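Side-chain contacts in catalase (Pseudomonas syringae, PDB 1M7S), which uses heme to break hydrogen peroxide down into water and oxygen, protecting the cell from peroxide damage: residues 374-378 with 379-383; 312-315 with 316-319. All coordinates share one frame; numbering follows the deposited sequence.

Following the chain from its N terminus, contact 2 (312-319) comes first. Its turn closes the loop after helix 299-304 and starts strand 317-319, an outermost strand, within this chain, of the antiparallel barrel sheet, which leads on to helix 323-339 with the probable axial heme ligand Tyr332. Contact 1 (374-383) closes a local bend in the long connection between that helix and strand 401-402, and binds it to the second and third subunits. The two are in series and neither nest nor cross; the centres of contacts 1 and 2 are about 26 Å apart. Contact 2 sits within the barrel domain, contact 1 far from the chain's centre, and both touch the third subunit.

Contact 1 of 2, residues 374-378 with 379-383; sequences VNYEP and SRLEP
Val374 and Ser379 meet where this loop, free of helix and strand, doubles back on itself, with Val374 CG1 3.6 Å from Ser379 CB. The valine is buried: CG1, set anti to the backbone N (chi1 -178°), also lies over the centre of one face of the Tyr376 ring, 4.2 Å above its plane. Ser379 CB approaches the same ring obliquely, 3.8 Å from Tyr376 CE1, while Pro378 O lies at the ring edge, in plane. The phenol hydroxyl leaves this cluster to hydrogen-bond Asp160 of the second subunit.

The bend is shaped by a cis peptide bond before Pro378 and by the hydroxyl of Ser379, which gathers two backbone N-H groups in an ST motif that includes an ST turn. Glu382 N reaches Ser379 OG at 2.8 Å in an almost straight bond (178°), whereas the bond from Leu381 N to the same oxygen is more bent, at 130°. A water bridges the two arms of the loop, donating to Tyr376 O and to Glu382 O, the latter at 2.9 Å. A second water donates to Glu377 OE2 and is held only weakly by Ser379 N; the other carboxylate oxygen of Glu377 forms a salt bridge with Lys136 of the second subunit.

Glu382 forms the solvent side of the contact: it is exposed, yet its extended chain still crosses Val374 at a slant. Its CB lies 3.8 Å from Val374 CG2, and its OE1 passes 3.7 Å from Val374 CB before bonding to Ser372 OG, which also receives a hydrogen bond from Val374 N. The loose end is exposed Leu381, which brings CD1 only to 4.5 Å from Tyr376 OH and also packs on Asp160 of the second subunit.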
ATOM      1  N   VAL A 374      24.515  13.578  -6.319  1.00 18.28           N
ATOM      2  CA  VAL A 374      23.979  13.823  -7.641  1.00 17.40           C
ATOM      3  C   VAL A 374      22.908  12.805  -8.084  1.00 15.89           C
ATOM      4  O   VAL A 374      23.225  11.739  -8.621  1.00 15.76           O
ATOM      5  CB  VAL A 374      25.098  13.868  -8.701  1.00 18.72           C
ATOM      6  CG1 VAL A 374      24.582  14.182 -10.093  1.00 18.66           C
ATOM      7  CG2 VAL A 374      26.165  14.881  -8.262  1.00 18.51           C
ATOM      8  N   ASN A 375      21.665  13.234  -7.935  1.00 16.11           N
ATOM      9  CA  ASN A 375      20.516  12.400  -8.373  1.00 17.82           C
ATOM     10  C   ASN A 375      19.683  13.160  -9.424  1.00 18.26           C
ATOM     11  O   ASN A 375      18.459  13.052  -9.621  1.00 14.38           O
ATOM     12  CB  ASN A 375      19.676  12.068  -7.134  1.00 16.48           C
ATOM     13  CG  ASN A 375      19.183  13.310  -6.430  1.00 16.29           C
ATOM     14  OD1 ASN A 375      19.585  14.454  -6.751  1.00 16.93           O
ATOM     15  ND2 ASN A 375      18.327  13.208  -5.430  1.00 14.34           N
ATOM     16  N   TYR A 376      20.434  13.978 -10.195  1.00 17.42           N
ATOM     17  CA  TYR A 376      19.859  14.794 -11.265  1.00 16.84           C
ATOM     18  C   TYR A 376      20.779  14.751 -12.494  1.00 18.53           C
ATOM     19  O   TYR A 376      21.979  14.393 -12.410  1.00 15.29           O
ATOM     20  CB  TYR A 376      19.645  16.222 -10.777  1.00 18.27           C
ATOM     21  CG  TYR A 376      20.889  16.895 -10.217  1.00 18.83           C
ATOM     22  CD1 TYR A 376      21.788  17.554 -11.045  1.00 19.39           C
ATOM     23  CD2 TYR A 376      21.139  16.841  -8.851  1.00 19.27           C
ATOM     24  CE1 TYR A 376      22.918  18.173 -10.514  1.00 18.58           C
ATOM     25  CE2 TYR A 376      22.270  17.436  -8.304  1.00 18.25           C
ATOM     26  CZ  TYR A 376      23.154  18.095  -9.163  1.00 20.37           C
ATOM     27  OH  TYR A 376      24.275  18.689  -8.613  1.00 19.18           O
ATOM     28  N   GLU A 377      20.202  15.047 -13.657  1.00 17.36           N
ATOM     29  CA  GLU A 377      20.939  15.059 -14.941  1.00 19.30           C
ATOM     30  C   GLU A 377      20.281  16.177 -15.754  1.00 18.97           C
ATOM     31  O   GLU A 377      19.059  16.348 -15.714  1.00 18.45           O
ATOM     32  CB  GLU A 377      20.804  13.747 -15.694  1.00 19.76           C
ATOM     33  CG  GLU A 377      21.693  13.483 -16.872  1.00 20.37           C
ATOM     34  CD  GLU A 377      21.415  14.345 -18.094  1.00 21.86           C
ATOM     35  OE1 GLU A 377      20.248  14.733 -18.355  1.00 19.80           O
ATOM     36  OE2 GLU A 377      22.424  14.710 -18.748  1.00 20.87           O
ATOM     37  N   PRO A 378      21.084  17.026 -16.375  1.00 17.77           N
ATOM     38  CA  PRO A 378      22.513  16.947 -16.452  1.00 18.54           C
ATOM     39  C   PRO A 378      23.326  17.458 -15.258  1.00 16.95           C
ATOM     40  O   PRO A 378      22.833  18.218 -14.454  1.00 15.87           O
ATOM     41  CB  PRO A 378      22.889  17.814 -17.702  1.00 17.03           C
ATOM     42  CG  PRO A 378      21.796  18.841 -17.640  1.00 19.30           C
ATOM     43  CD  PRO A 378      20.535  18.181 -17.117  1.00 19.15           C
ATOM     44  N   SER A 379      24.535  16.934 -15.075  1.00 17.47           N
ATOM     45  CA  SER A 379      25.417  17.392 -13.997  1.00 20.54           C
ATOM     46  C   SER A 379      26.838  17.527 -14.542  1.00 22.05           C
ATOM     47  O   SER A 379      27.258  16.640 -15.284  1.00 22.61           O
ATOM     48  CB  SER A 379      25.457  16.442 -12.796  1.00 19.82           C
ATOM     49  OG  SER A 379      26.640  16.628 -12.003  1.00 22.13           O
ATOM     50  N   ARG A 380      27.566  18.579 -14.139  1.00 24.84           N
ATOM     51  CA  ARG A 380      28.953  18.646 -14.612  1.00 27.02           C
ATOM     52  C   ARG A 380      29.895  18.012 -13.587  1.00 28.44           C
ATOM     53  O   ARG A 380      31.077  17.747 -13.861  1.00 29.51           O
ATOM     54  CB  ARG A 380      29.330  20.065 -14.997  1.00 27.93           C
ATOM     55  CG  ARG A 380      29.525  21.080 -13.895  1.00 27.50           C
ATOM     56  CD  ARG A 380      29.875  22.451 -14.462  1.00 27.14           C
ATOM     57  NE  ARG A 380      28.761  23.079 -15.177  1.00 26.32           N
ATOM     58  CZ  ARG A 380      28.673  23.161 -16.502  1.00 25.31           C
ATOM     59  NH1 ARG A 380      29.660  22.702 -17.259  1.00 24.58           N
ATOM     60  NH2 ARG A 380      27.613  23.737 -17.039  1.00 23.68           N
ATOM     61  N   LEU A 381      29.371  17.703 -12.400  1.00 27.10           N
ATOM     62  CA  LEU A 381      30.168  17.042 -11.379  1.00 27.14           C
ATOM     63  C   LEU A 381      30.124  15.540 -11.509  1.00 27.12           C
ATOM     64  O   LEU A 381      31.156  14.864 -11.409  1.00 27.89           O
ATOM     65  CB  LEU A 381      29.706  17.438  -9.973  1.00 27.00           C
ATOM     66  CG  LEU A 381      29.462  18.935  -9.780  1.00 28.53           C
ATOM     67  CD1 LEU A 381      28.727  19.151  -8.474  1.00 28.09           C
ATOM     68  CD2 LEU A 381      30.753  19.737  -9.868  1.00 28.21           C
ATOM     69  N   GLU A 382      28.943  14.968 -11.776  1.00 27.53           N
ATOM     70  CA  GLU A 382      28.862  13.504 -11.933  1.00 28.18           C
ATOM     71  C   GLU A 382      27.887  13.235 -13.074  1.00 28.47           C
ATOM     72  O   GLU A 382      26.693  13.030 -12.880  1.00 27.83           O
ATOM     73  CB  GLU A 382      28.397  12.855 -10.634  1.00 30.42           C
ATOM     74  CG  GLU A 382      29.427  12.727  -9.513  1.00 33.41           C
ATOM     75  CD  GLU A 382      28.851  12.065  -8.271  1.00 37.14           C
ATOM     76  OE1 GLU A 382      27.842  11.338  -8.468  1.00 38.59           O
ATOM     77  OE2 GLU A 382      29.322  12.204  -7.117  1.00 37.75           O
ATOM     78  N   PRO A 383      28.373  13.432 -14.289  1.00 27.30           N
ATOM     79  CA  PRO A 383      27.549  13.347 -15.478  1.00 26.68           C
ATOM     80  C   PRO A 383      27.090  11.929 -15.765  1.00 24.82           C
ATOM     81  O   PRO A 383      27.836  10.963 -15.571  1.00 24.29           O
ATOM     82  CB  PRO A 383      28.382  13.873 -16.664  1.00 25.90           C
ATOM     83  CG  PRO A 383      29.763  14.009 -16.076  1.00 27.32           C
ATOM     84  CD  PRO A 383      29.756  13.795 -14.586  1.00 26.79           C
TER
HETATM   85  O   HOH W   1      23.854  13.150 -13.592  1.00 24.79           O
HETATM   86  O   HOH W   2      24.851  14.642 -17.668  1.00 24.84           O

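Contact 2 of 2, residues 312-315 with 316-319; sequences NLVP and GIEP
Val314 and Ile317 are the ends of a type II beta turn, closed by one backbone hydrogen bond from Ile317 N to Val314 O at 3.0 Å. The N-H...O angle is 141°, and the donor lies in the carbonyl plane. Pro315 and Gly316 form the corner. Gly316 has the positive phi (109°) of the third position of such a turn; a CB there would run into Pro315 O, so these backbone angles call for glycine.

Apolar packing follows the turn on two fronts. Val314 and Ile317 run side by side and point the same way, bringing Val314 CG2 to 3.8 Å from Ile317 CD1. Ile317 CG1 lies anti to the carbonyl carbon (chi1 -52°), which carries CD1 out to the valine methyl. Leu313 spreads its two methyls over separate partners: CD1 meets the ring of Pro319 aslant, 3.7 Å from Pro319 CD, and CD2 comes 4.1 Å from Ile317 CG2. The same CD2 also rests 3.6 Å from Ile317 O, so the leucine lies against backbone as well as side chains.

Among polar groups, the buried Val314 N has no partner in the model, but Leu313 O is bonded by Asn8 and Arg6 of the third subunit. The Glu318 side chain sets off away from 312-315, and its OE1 hydrogen-bonds Ser393 OG.

The turn delivers the chain into strand 317-319, an outermost strand of the sheet within this chain. It runs antiparallel to strand 190-199; Glu318 pairs with Lys197 through the backbone, and Gly316, just before the strand, with Val199. Val314 touches Thr114 of strand 107-114, and Pro319, whose side chain is about 12 Å from a bound heme, packs on Leu325 and Val329 of helix 323-339.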
ATOM      1  N   ASN A 312       9.528  -2.980 -21.563  1.00 10.11           N
ATOM      2  CA  ASN A 312      10.946  -3.269 -21.322  1.00 11.80           C
ATOM      3  C   ASN A 312      11.520  -3.589 -22.725  1.00 10.84           C
ATOM      4  O   ASN A 312      11.341  -4.691 -23.228  1.00 11.33           O
ATOM      5  CB  ASN A 312      11.107  -4.447 -20.373  1.00 12.72           C
ATOM      6  CG  ASN A 312      10.772  -4.105 -18.935  1.00 13.67           C
ATOM      7  OD1 ASN A 312      11.030  -2.993 -18.493  1.00 15.76           O
ATOM      8  ND2 ASN A 312      10.206  -5.041 -18.157  1.00 15.08           N
ATOM      9  N   LEU A 313      12.108  -2.580 -23.324  1.00 12.75           N
ATOM     10  CA  LEU A 313      12.647  -2.624 -24.681  1.00 13.41           C
ATOM     11  C   LEU A 313      14.142  -2.311 -24.683  1.00 13.16           C
ATOM     12  O   LEU A 313      14.631  -1.714 -23.727  1.00 14.98           O
ATOM     13  CB  LEU A 313      12.013  -1.464 -25.490  1.00 13.47           C
ATOM     14  CG  LEU A 313      10.521  -1.662 -25.769  1.00 17.62           C
ATOM     15  CD1 LEU A 313       9.870  -0.321 -26.123  1.00 18.28           C
ATOM     16  CD2 LEU A 313      10.325  -2.715 -26.849  1.00 16.28           C
ATOM     17  N   VAL A 314      14.794  -2.750 -25.748  1.00 14.22           N
ATOM     18  CA  VAL A 314      16.251  -2.429 -25.867  1.00 13.60           C
ATOM     19  C   VAL A 314      16.371  -1.694 -27.201  1.00 15.33           C
ATOM     20  O   VAL A 314      15.562  -1.890 -28.132  1.00 15.38           O
ATOM     21  CB  VAL A 314      17.010  -3.749 -25.809  1.00 14.43           C
ATOM     22  CG1 VAL A 314      16.931  -4.424 -24.419  1.00 13.58           C
ATOM     23  CG2 VAL A 314      16.517  -4.791 -26.800  1.00 13.68           C
ATOM     24  N   PRO A 315      17.450  -0.979 -27.409  1.00 17.00           N
ATOM     25  CA  PRO A 315      17.724  -0.261 -28.658  1.00 16.46           C
ATOM     26  C   PRO A 315      17.687  -1.271 -29.782  1.00 15.60           C
ATOM     27  O   PRO A 315      18.286  -2.346 -29.687  1.00 17.38           O
ATOM     28  CB  PRO A 315      19.099   0.405 -28.449  1.00 18.36           C
ATOM     29  CG  PRO A 315      19.077   0.612 -26.930  1.00 19.69           C
ATOM     30  CD  PRO A 315      18.495  -0.706 -26.407  1.00 17.51           C
ATOM     31  N   GLY A 316      16.929  -1.015 -30.837  1.00 14.53           N
ATOM     32  CA  GLY A 316      16.771  -1.955 -31.938  1.00 12.62           C
ATOM     33  C   GLY A 316      15.370  -2.572 -31.970  1.00 11.55           C
ATOM     34  O   GLY A 316      15.026  -3.282 -32.903  1.00 12.42           O
ATOM     35  N   ILE A 317      14.596  -2.360 -30.901  1.00  9.80           N
ATOM     36  CA  ILE A 317      13.266  -2.992 -30.841  1.00 10.08           C
ATOM     37  C   ILE A 317      12.323  -1.936 -30.301  1.00  9.56           C
ATOM     38  O   ILE A 317      12.614  -1.326 -29.265  1.00  9.51           O
ATOM     39  CB  ILE A 317      13.204  -4.215 -29.904  1.00  9.92           C
ATOM     40  CG1 ILE A 317      14.276  -5.245 -30.190  1.00  9.04           C
ATOM     41  CG2 ILE A 317      11.791  -4.799 -30.029  1.00  9.12           C
ATOM     42  CD1 ILE A 317      14.363  -6.533 -29.410  1.00  9.29           C
ATOM     43  N   GLU A 318      11.248  -1.664 -31.017  1.00  9.69           N
ATOM     44  CA  GLU A 318      10.312  -0.623 -30.549  1.00 11.41           C
ATOM     45  C   GLU A 318       8.896  -1.168 -30.839  1.00 10.50           C
ATOM     46  O   GLU A 318       8.677  -2.033 -31.682  1.00 10.39           O
ATOM     47  CB  GLU A 318      10.516   0.669 -31.350  1.00 14.09           C
ATOM     48  CG  GLU A 318      11.813   1.435 -31.254  1.00 15.92           C
ATOM     49  CD  GLU A 318      11.974   2.731 -32.002  1.00 18.98           C
ATOM     50  OE1 GLU A 318      11.025   3.281 -32.626  1.00 19.55           O
ATOM     51  OE2 GLU A 318      13.107   3.298 -32.013  1.00 17.65           O
ATOM     52  N   PRO A 319       7.915  -0.558 -30.212  1.00 11.08           N
ATOM     53  CA  PRO A 319       6.506  -0.798 -30.498  1.00 12.04           C
ATOM     54  C   PRO A 319       6.101  -0.229 -31.867  1.00 11.50           C
ATOM     55  O   PRO A 319       6.642   0.785 -32.331  1.00 13.72           O
ATOM     56  CB  PRO A 319       5.716  -0.074 -29.404  1.00 11.51           C
ATOM     57  CG  PRO A 319       6.681   0.971 -28.954  1.00 10.70           C
ATOM     58  CD  PRO A 319       8.119   0.561 -29.264  1.00 11.69           C
TER